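Local coordinates for protein BauA (Acinetobacter baumannii, PDB 6HCP) that probably carries ferric preacinetobactin, an iron-loaded siderophore, across the outer membrane as a TonB-dependent receptor, at residues 201-211 / 223-234; 118-128 / 285-293. One frame throughout, in Å; residues are numbered along the deposited sequence.

Contact 1. Residues 201-211 / 223-234; sequences EFGVRINGMYR and ESRLFSLGLDWQ. With C8E ((hydroxyethyloxy)tri(ethyloxy)octane), chain B.
Ile206 CG2 meets Phe227 at CE1 of the ring, 3.6 Å away, and in the modelled conformer of Leu229 its other branch, CG1, lies alongside that leucine. Val204 continues this apolar row beside Leu231, pointing the same way with both methyls near CD2, and Phe202 ends it with CE1 3.3 Å from Trp233 CD1, the two ring planes inclined by 35°. These side chains form the outer, largely apolar face of an antiparallel hairpin, as expected for a barrel wall turned to lipid. The detergent C8E lies on the same face over Gly208, its chain passing Arg225 CB and Phe227 CB. Toward the turn the face becomes polar. Tyr210, with CG anti to the backbone N (chi1 180°), runs beside Arg225 and meets Arg225 CG at its ring edge. Glu223 OE2 is gripped from opposite faces of its carboxylate, by Tyr210 OH at 3.2 Å and by the salt-bridging Arg225 NH2 at 3.0 Å. The opposite face is mixed: Met209 CE reaches Leu226 CB and Ser224 CB, Arg211 lays a guanidinium face over Ser224 CB, and a water 2.7 Å from Ser228 OG also bonds Arg205 O and Asn207 ND2, while His189 holds Asn207 OD1. Reciprocal backbone bonds run from Gly203-Asp232 to Arg211-Ser224; Gln234 N to Glu201 O closes the bulged end. Strand 184-196 flanks 202-212, with Glu201 and Phe202 forming a classic beta bulge opposite Phe196; strand 238-252 flanks 221-234. Arg205 forms a salt bridge with Asp191, Asp232 with Arg195, and Arg211 reaches inward to Glu133 and Ser131.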
# COMPACT_ATOMS: atom_id res chain seq x y z
N GLU A 201 -36.99 35.13 11.47
CA GLU A 201 -37.49 35.29 10.13
C GLU A 201 -36.32 35.60 9.18
O GLU A 201 -36.48 35.52 7.96
CB GLU A 201 -38.60 36.35 10.08
CG GLU A 201 -38.14 37.74 10.50
CD GLU A 201 -38.40 38.10 11.96
OE1 GLU A 201 -38.63 37.18 12.77
OE2 GLU A 201 -38.36 39.31 12.28
N PHE A 202 -35.17 36.01 9.75
CA PHE A 202 -33.95 36.27 8.99
C PHE A 202 -32.89 35.20 9.29
O PHE A 202 -32.70 34.81 10.43
CB PHE A 202 -33.35 37.63 9.30
CG PHE A 202 -34.27 38.80 9.06
CD1 PHE A 202 -34.40 39.35 7.80
CD2 PHE A 202 -34.94 39.40 10.12
CE1 PHE A 202 -35.24 40.43 7.59
CE2 PHE A 202 -35.77 40.48 9.91
CZ PHE A 202 -35.95 40.98 8.64
N GLY A 203 -32.15 34.81 8.25
CA GLY A 203 -31.06 33.83 8.39
C GLY A 203 -29.80 34.30 7.70
O GLY A 203 -29.85 34.93 6.63
N VAL A 204 -28.65 34.03 8.34
CA VAL A 204 -27.34 34.27 7.76
C VAL A 204 -26.53 32.97 7.88
O VAL A 204 -26.40 32.39 8.97
CB VAL A 204 -26.62 35.42 8.48
CG1 VAL A 204 -25.24 35.64 7.90
CG2 VAL A 204 -27.43 36.71 8.47
N ARG A 205 -25.96 32.53 6.75
CA ARG A 205 -25.11 31.31 6.72
C ARG A 205 -23.84 31.61 5.91
O ARG A 205 -23.91 32.06 4.78
CB ARG A 205 -25.92 30.13 6.18
CG ARG A 205 -25.16 28.81 6.10
CD ARG A 205 -25.50 27.86 7.22
NE ARG A 205 -24.81 26.59 7.10
CZ ARG A 205 -25.41 25.42 7.00
NH1 ARG A 205 -26.72 25.36 6.88
NH2 ARG A 205 -24.69 24.31 7.02
N ILE A 206 -22.67 31.41 6.53
CA ILE A 206 -21.42 31.81 5.94
C ILE A 206 -20.51 30.57 5.87
O ILE A 206 -20.37 29.86 6.85
CB ILE A 206 -20.77 32.94 6.75
CG1 ILE A 206 -21.66 34.18 6.85
CG2 ILE A 206 -19.42 33.31 6.19
CD1 ILE A 206 -21.19 35.17 7.89
N ASN A 207 -19.85 30.37 4.72
CA ASN A 207 -18.85 29.33 4.59
C ASN A 207 -17.56 29.97 4.09
O ASN A 207 -17.59 30.84 3.21
CB ASN A 207 -19.32 28.19 3.67
CG ASN A 207 -20.31 27.27 4.32
OD1 ASN A 207 -19.95 26.20 4.80
ND2 ASN A 207 -21.57 27.68 4.36
N GLY A 208 -16.43 29.53 4.66
CA GLY A 208 -15.13 29.91 4.19
C GLY A 208 -14.21 28.70 4.15
O GLY A 208 -14.26 27.86 5.03
N MET A 209 -13.49 28.54 3.03
CA MET A 209 -12.63 27.37 2.83
C MET A 209 -11.37 27.82 2.10
O MET A 209 -11.36 28.74 1.27
CB MET A 209 -13.38 26.29 2.05
CG MET A 209 -12.53 25.06 1.66
SD MET A 209 -11.50 25.39 0.23
CE MET A 209 -12.71 25.45 -1.09
N TYR A 210 -10.25 27.24 2.54
CA TYR A 210 -8.98 27.43 1.88
C TYR A 210 -8.24 26.10 1.95
O TYR A 210 -8.22 25.48 2.98
CB TYR A 210 -8.14 28.53 2.54
CG TYR A 210 -6.80 28.77 1.88
CD1 TYR A 210 -6.74 29.26 0.59
CD2 TYR A 210 -5.60 28.44 2.48
CE1 TYR A 210 -5.55 29.43 -0.08
CE2 TYR A 210 -4.39 28.59 1.82
CZ TYR A 210 -4.36 29.12 0.55
OH TYR A 210 -3.20 29.30 -0.17
N ARG A 211 -7.63 25.70 0.84
CA ARG A 211 -6.68 24.61 0.91
C ARG A 211 -5.60 24.81 -0.15
O ARG A 211 -5.83 25.45 -1.18
CB ARG A 211 -7.37 23.25 0.84
CG ARG A 211 -8.20 23.00 -0.39
CD ARG A 211 -8.92 21.67 -0.26
NE ARG A 211 -9.79 21.55 -1.41
CZ ARG A 211 -11.09 21.81 -1.40
NH1 ARG A 211 -11.74 21.80 -2.55
NH2 ARG A 211 -11.74 21.94 -0.26
N GLU A 223 -4.74 24.50 -5.26
CA GLU A 223 -5.19 25.55 -4.37
C GLU A 223 -6.67 25.85 -4.65
O GLU A 223 -7.10 25.92 -5.82
CB GLU A 223 -4.29 26.77 -4.52
CG GLU A 223 -4.74 27.94 -3.66
CD GLU A 223 -4.04 29.27 -3.93
OE1 GLU A 223 -3.43 29.43 -5.02
OE2 GLU A 223 -4.15 30.15 -3.06
N SER A 224 -7.48 25.82 -3.60
CA SER A 224 -8.88 26.21 -3.68
C SER A 224 -9.17 27.24 -2.60
O SER A 224 -8.64 27.16 -1.49
CB SER A 224 -9.79 25.01 -3.54
OG SER A 224 -9.43 23.97 -4.43
N ARG A 225 -10.12 28.12 -2.90
CA ARG A 225 -10.61 29.08 -1.91
C ARG A 225 -12.08 29.33 -2.19
O ARG A 225 -12.48 29.44 -3.35
CB ARG A 225 -9.92 30.45 -2.00
CG ARG A 225 -8.40 30.46 -1.96
CD ARG A 225 -7.87 31.88 -1.69
NE ARG A 225 -6.44 32.02 -1.95
CZ ARG A 225 -5.83 33.14 -2.36
NH1 ARG A 225 -6.53 34.25 -2.53
NH2 ARG A 225 -4.57 33.08 -2.76
N LEU A 226 -12.86 29.50 -1.13
CA LEU A 226 -14.26 29.84 -1.24
C LEU A 226 -14.69 30.70 -0.05
O LEU A 226 -14.37 30.42 1.10
CB LEU A 226 -15.08 28.55 -1.28
CG LEU A 226 -16.60 28.73 -1.36
CD1 LEU A 226 -16.98 29.38 -2.68
CD2 LEU A 226 -17.30 27.39 -1.19
N PHE A 227 -15.49 31.72 -0.36
CA PHE A 227 -16.25 32.46 0.63
C PHE A 227 -17.67 32.60 0.10
O PHE A 227 -17.85 33.02 -1.04
CB PHE A 227 -15.59 33.81 0.90
CG PHE A 227 -16.35 34.67 1.89
CD1 PHE A 227 -16.30 34.39 3.24
CD2 PHE A 227 -17.15 35.71 1.45
CE1 PHE A 227 -17.04 35.14 4.15
CE2 PHE A 227 -17.89 36.46 2.36
CZ PHE A 227 -17.85 36.15 3.70
N SER A 228 -18.64 32.16 0.90
CA SER A 228 -20.03 32.17 0.50
C SER A 228 -20.92 32.76 1.60
O SER A 228 -20.65 32.58 2.78
CB SER A 228 -20.52 30.79 0.10
OG SER A 228 -20.63 29.94 1.23
N LEU A 229 -22.05 33.32 1.16
CA LEU A 229 -23.05 33.89 2.03
C LEU A 229 -24.43 33.45 1.53
O LEU A 229 -24.70 33.55 0.33
CB LEU A 229 -22.92 35.41 1.99
CG LEU A 229 -23.89 36.18 2.89
CD1 LEU A 229 -23.57 35.90 4.35
CD2 LEU A 229 -23.81 37.67 2.59
N GLY A 230 -25.21 32.85 2.43
CA GLY A 230 -26.62 32.53 2.18
C GLY A 230 -27.52 33.28 3.16
O GLY A 230 -27.38 33.12 4.37
N LEU A 231 -28.30 34.23 2.63
CA LEU A 231 -29.22 35.08 3.42
C LEU A 231 -30.65 34.72 3.03
O LEU A 231 -30.95 34.53 1.86
CB LEU A 231 -28.97 36.56 3.14
CG LEU A 231 -27.52 37.01 3.17
CD1 LEU A 231 -27.39 38.44 2.68
CD2 LEU A 231 -26.93 36.86 4.56
N ASP A 232 -31.55 34.75 4.01
CA ASP A 232 -32.93 34.54 3.71
C ASP A 232 -33.81 35.37 4.66
O ASP A 232 -33.42 35.70 5.79
CB ASP A 232 -33.32 33.07 3.79
CG ASP A 232 -33.45 32.55 5.22
OD1 ASP A 232 -32.41 32.26 5.81
OD2 ASP A 232 -34.60 32.25 5.63
N TRP A 233 -35.00 35.71 4.15
CA TRP A 233 -36.08 36.33 4.92
C TRP A 233 -37.38 35.58 4.64
O TRP A 233 -37.76 35.39 3.48
CB TRP A 233 -36.21 37.82 4.59
CG TRP A 233 -37.47 38.43 5.11
CD1 TRP A 233 -37.77 38.68 6.42
CD2 TRP A 233 -38.66 38.74 4.36
NE1 TRP A 233 -39.06 39.14 6.53
CE2 TRP A 233 -39.62 39.21 5.29
CE3 TRP A 233 -39.01 38.70 3.01
CZ2 TRP A 233 -40.90 39.61 4.90
CZ3 TRP A 233 -40.26 39.12 2.62
CH2 TRP A 233 -41.20 39.56 3.56
N GLN A 234 -37.99 35.05 5.70
CA GLN A 234 -39.26 34.35 5.61
C GLN A 234 -40.36 35.27 6.15
O GLN A 234 -40.41 35.52 7.35
CB GLN A 234 -39.27 33.05 6.42
CG GLN A 234 -38.09 32.14 6.15
CD GLN A 234 -38.03 31.71 4.70
OE1 GLN A 234 -39.01 31.24 4.11
NE2 GLN A 234 -36.87 31.92 4.10
C1 C8E B . -10.17 34.58 -3.48
C2 C8E B . -11.34 33.65 -3.24
C3 C8E B . -12.00 33.84 -1.87
C4 C8E B . -11.00 33.74 -0.72
C5 C8E B . -11.70 33.57 0.63
C6 C8E B . -10.82 32.84 1.63
C7 C8E B . -11.58 32.44 2.89
C8 C8E B . -10.64 31.78 3.90
O9 C8E B . -11.36 30.88 4.75
C10 C8E B . -10.54 30.18 5.68
C11 C8E B . -11.41 29.60 6.77
O12 C8E B . -10.84 28.38 7.23
O HOH W 1 -22.74 30.06 2.96
O HOH W 2 -8.40 21.02 -3.70

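Contact 2. Residues 118-128 / 285-293; sequences MNGLFGITPFY and TKDKGAMIR. With EDO (1,2-ethanediol), chain P; EDO (1,2-ethanediol), chain Z; EDO (1,2-ethanediol), chain G; EDO (1,2-ethanediol), chain V.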
# COMPACT_ATOMS: atom_id res chain seq x y z
N MET A 118 -27.82 26.90 -9.96
CA MET A 118 -27.76 27.19 -8.54
C MET A 118 -29.14 27.63 -8.06
O MET A 118 -29.68 28.58 -8.61
CB MET A 118 -26.73 28.27 -8.21
CG MET A 118 -26.62 28.51 -6.69
SD MET A 118 -25.45 29.82 -6.27
CE MET A 118 -23.91 29.11 -6.86
N ASN A 119 -29.78 26.82 -7.21
CA ASN A 119 -31.14 27.06 -6.78
C ASN A 119 -32.04 27.27 -8.01
O ASN A 119 -32.93 28.15 -8.01
CB ASN A 119 -31.20 28.26 -5.84
CG ASN A 119 -30.36 28.07 -4.59
OD1 ASN A 119 -30.39 27.00 -3.99
ND2 ASN A 119 -29.65 29.11 -4.18
N GLY A 120 -31.78 26.50 -9.07
CA GLY A 120 -32.63 26.47 -10.26
C GLY A 120 -32.22 27.48 -11.34
O GLY A 120 -32.81 27.46 -12.43
N LEU A 121 -31.26 28.36 -11.05
CA LEU A 121 -30.84 29.43 -11.96
C LEU A 121 -29.50 29.09 -12.63
O LEU A 121 -28.51 28.83 -11.94
CB LEU A 121 -30.72 30.74 -11.17
CG LEU A 121 -30.57 32.02 -11.99
CD1 LEU A 121 -31.83 32.28 -12.83
CD2 LEU A 121 -30.28 33.22 -11.10
N PHE A 122 -29.45 29.25 -13.96
CA PHE A 122 -28.25 28.97 -14.74
C PHE A 122 -27.39 30.23 -14.85
O PHE A 122 -27.85 31.35 -14.59
CB PHE A 122 -28.69 28.38 -16.09
CG PHE A 122 -29.42 27.07 -15.98
CD1 PHE A 122 -30.79 27.03 -15.78
CD2 PHE A 122 -28.72 25.87 -15.98
CE1 PHE A 122 -31.45 25.82 -15.60
CE2 PHE A 122 -29.38 24.67 -15.81
CZ PHE A 122 -30.75 24.64 -15.66
N GLY A 123 -26.09 30.04 -15.11
CA GLY A 123 -25.15 31.12 -15.33
C GLY A 123 -24.54 31.73 -14.07
O GLY A 123 -23.95 32.83 -14.15
N ILE A 124 -24.66 31.05 -12.92
CA ILE A 124 -24.19 31.59 -11.62
C ILE A 124 -22.96 30.82 -11.09
O ILE A 124 -22.10 31.40 -10.40
CB ILE A 124 -25.32 31.56 -10.58
CG1 ILE A 124 -26.62 32.16 -11.13
CG2 ILE A 124 -24.88 32.22 -9.29
CD1 ILE A 124 -26.43 33.57 -11.63
N THR A 125 -22.98 29.50 -11.27
CA THR A 125 -21.99 28.57 -10.70
C THR A 125 -20.61 28.78 -11.32
O THR A 125 -20.46 29.31 -12.42
CB THR A 125 -22.46 27.12 -10.90
OG1 THR A 125 -22.89 26.96 -12.24
CG2 THR A 125 -23.57 26.73 -9.96
N PRO A 126 -19.54 28.31 -10.65
CA PRO A 126 -18.20 28.39 -11.22
C PRO A 126 -18.12 27.71 -12.60
O PRO A 126 -18.80 26.73 -12.84
CB PRO A 126 -17.34 27.68 -10.16
CG PRO A 126 -18.08 27.93 -8.88
CD PRO A 126 -19.54 27.80 -9.27
N PHE A 127 -17.30 28.28 -13.48
CA PHE A 127 -17.32 27.93 -14.90
C PHE A 127 -16.87 26.48 -15.15
O PHE A 127 -17.48 25.78 -15.92
CB PHE A 127 -16.42 28.89 -15.67
CG PHE A 127 -16.70 28.98 -17.14
CD1 PHE A 127 -17.77 29.71 -17.62
CD2 PHE A 127 -15.84 28.41 -18.07
CE1 PHE A 127 -17.96 29.89 -18.99
CE2 PHE A 127 -16.04 28.55 -19.43
CZ PHE A 127 -17.12 29.28 -19.89
N TYR A 128 -15.80 26.04 -14.47
CA TYR A 128 -15.13 24.78 -14.85
C TYR A 128 -14.99 23.80 -13.67
O TYR A 128 -14.82 22.60 -13.90
CB TYR A 128 -13.74 25.07 -15.42
CG TYR A 128 -13.68 25.45 -16.87
CD1 TYR A 128 -14.60 24.99 -17.80
CD2 TYR A 128 -12.71 26.33 -17.31
CE1 TYR A 128 -14.49 25.30 -19.14
CE2 TYR A 128 -12.55 26.61 -18.66
CZ TYR A 128 -13.47 26.14 -19.57
OH TYR A 128 -13.33 26.48 -20.87
N THR A 285 -8.71 29.66 -12.26
CA THR A 285 -10.04 30.21 -12.53
C THR A 285 -10.53 30.93 -11.28
O THR A 285 -10.51 30.39 -10.18
CB THR A 285 -11.03 29.13 -12.98
OG1 THR A 285 -10.44 28.36 -14.03
CG2 THR A 285 -12.32 29.70 -13.52
N LYS A 286 -10.95 32.19 -11.47
CA LYS A 286 -11.63 32.94 -10.44
C LYS A 286 -13.09 33.10 -10.86
O LYS A 286 -13.35 33.57 -11.96
CB LYS A 286 -10.98 34.32 -10.28
CG LYS A 286 -9.55 34.32 -9.74
CD LYS A 286 -8.98 35.73 -9.60
CE LYS A 286 -7.53 35.73 -9.17
NZ LYS A 286 -6.91 37.07 -9.32
N ASP A 287 -14.00 32.73 -9.97
CA ASP A 287 -15.42 32.82 -10.19
C ASP A 287 -16.03 33.61 -9.04
O ASP A 287 -15.74 33.37 -7.87
CB ASP A 287 -16.07 31.45 -10.27
CG ASP A 287 -15.69 30.68 -11.52
OD1 ASP A 287 -16.31 30.92 -12.59
OD2 ASP A 287 -14.73 29.88 -11.44
N LYS A 288 -16.91 34.55 -9.39
CA LYS A 288 -17.68 35.31 -8.40
C LYS A 288 -19.13 35.33 -8.87
O LYS A 288 -19.39 35.55 -10.06
CB LYS A 288 -17.15 36.74 -8.28
CG LYS A 288 -15.68 36.86 -7.91
CD LYS A 288 -15.19 38.29 -7.78
CE LYS A 288 -13.68 38.35 -7.64
NZ LYS A 288 -13.20 39.73 -7.40
N GLY A 289 -20.06 35.04 -7.96
CA GLY A 289 -21.48 34.99 -8.33
C GLY A 289 -22.38 35.53 -7.25
O GLY A 289 -22.06 35.47 -6.07
N ALA A 290 -23.60 35.90 -7.63
CA ALA A 290 -24.61 36.37 -6.69
C ALA A 290 -25.98 36.23 -7.34
O ALA A 290 -26.10 36.34 -8.57
CB ALA A 290 -24.33 37.81 -6.31
N MET A 291 -26.96 35.81 -6.54
CA MET A 291 -28.32 35.69 -7.04
C MET A 291 -29.32 36.02 -5.94
O MET A 291 -29.01 35.97 -4.75
CB MET A 291 -28.62 34.29 -7.57
CG MET A 291 -28.47 33.20 -6.54
SD MET A 291 -28.83 31.58 -7.27
CE MET A 291 -30.60 31.68 -7.56
N ILE A 292 -30.51 36.44 -6.38
CA ILE A 292 -31.61 36.72 -5.49
C ILE A 292 -32.85 36.08 -6.06
O ILE A 292 -33.09 36.11 -7.28
CB ILE A 292 -31.79 38.23 -5.27
CG1 ILE A 292 -32.93 38.52 -4.30
CG2 ILE A 292 -31.99 38.95 -6.60
CD1 ILE A 292 -32.94 39.95 -3.80
N ARG A 293 -33.64 35.49 -5.17
CA ARG A 293 -34.89 34.88 -5.48
C ARG A 293 -35.96 35.46 -4.55
O ARG A 293 -35.74 35.57 -3.35
CB ARG A 293 -34.86 33.37 -5.26
CG ARG A 293 -33.93 32.60 -6.19
CD ARG A 293 -33.90 31.12 -5.87
NE ARG A 293 -33.28 30.80 -4.59
CZ ARG A 293 -33.75 29.90 -3.73
NH1 ARG A 293 -34.88 29.25 -4.02
NH2 ARG A 293 -33.09 29.60 -2.63
C1 EDO P . -35.69 28.92 -10.53
O1 EDO P . -37.04 29.35 -10.36
C2 EDO P . -34.76 30.11 -10.51
O2 EDO P . -34.24 30.27 -9.19
C1 EDO Z . -9.67 25.69 -13.74
O1 EDO Z . -8.81 26.33 -12.77
C2 EDO Z . -10.85 25.07 -13.05
O2 EDO Z . -11.75 26.11 -12.60
C1 EDO G . -31.99 31.31 -16.38
O1 EDO G . -31.72 30.13 -15.60
C2 EDO G . -30.95 31.49 -17.49
O2 EDO G . -31.21 30.59 -18.58
C1 EDO V . -38.24 29.65 -7.44
O1 EDO V . -39.32 29.94 -6.55
C2 EDO V . -37.04 30.42 -6.95
O2 EDO V . -37.33 30.84 -5.61
O HOH W 3 -19.03 32.01 -12.38
O HOH W 4 -14.27 27.30 -12.39
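Met291 and Leu121 slide past each other in opposite directions, so that Met291 CE comes to 3.7 Å from Leu121 CB. The thioether is set there by a CG lying between the backbone N and the carbonyl carbon (chi1 60°) and a bend at chi3; it crosses Met118 obliquely, with SD 3.4 Å from Met118 O and 3.8 Å from Met118 CG. Two residues further along the strand, Arg293 crosses Asn119 at about a right angle with guanidinium and amide stacked, their planes 27° apart. Asn119 CB sits over one guanidinium face, 3.5 Å from Arg293 NE, while Asn119 ND2 bonds to Thr165 and Arg293 NH2 to Tyr167. At the other end Asp287 turns its carboxylate to the Pro126-Phe127 backbone: Phe127 N donates to Asp287 OD1 at 3.0 Å, coming from above the carboxylate plane. A water links that oxygen to Thr125 O, and a second water lies 2.8 Å from Asp287 OD2 and accepts from Tyr128 N, so both carboxylate oxygens are engaged with the loop. Gly289 brings the strand close to Ile124 O between these two patches. Residues 118-128, a type I' turn and the following loop of the plug, thus lie against the inner wall of the barrel on strand 282-297. Strands 238-252 and 302-318 flank that strand: Tyr245 bonds to Ile124 O, Thr313 also holds Asp287 OD1, and Ser347 of strand 331-358 touches Leu121 and Ile124.

The two contacts serve different parts of the fold of one TonB-dependent receptor: contact 1 pairs neighbouring strands within the barrel wall, whereas contact 2 seats the plug against that wall. Their centres lie about 14 Å apart, with nearest atoms about 6 Å apart, so the two are separate. Along the chain the plug segment 118-128 comes first, then the hairpin of contact 1, then 285-293, so contact 2 spans the sequence that holds contact 1. Strand 238-252 pairs with both 221-234 and 282-297 and is the wall strand between them. Local hairpin pairing thus builds the wall, and a contact between residues far apart in sequence is one of those that seat the plug inside it.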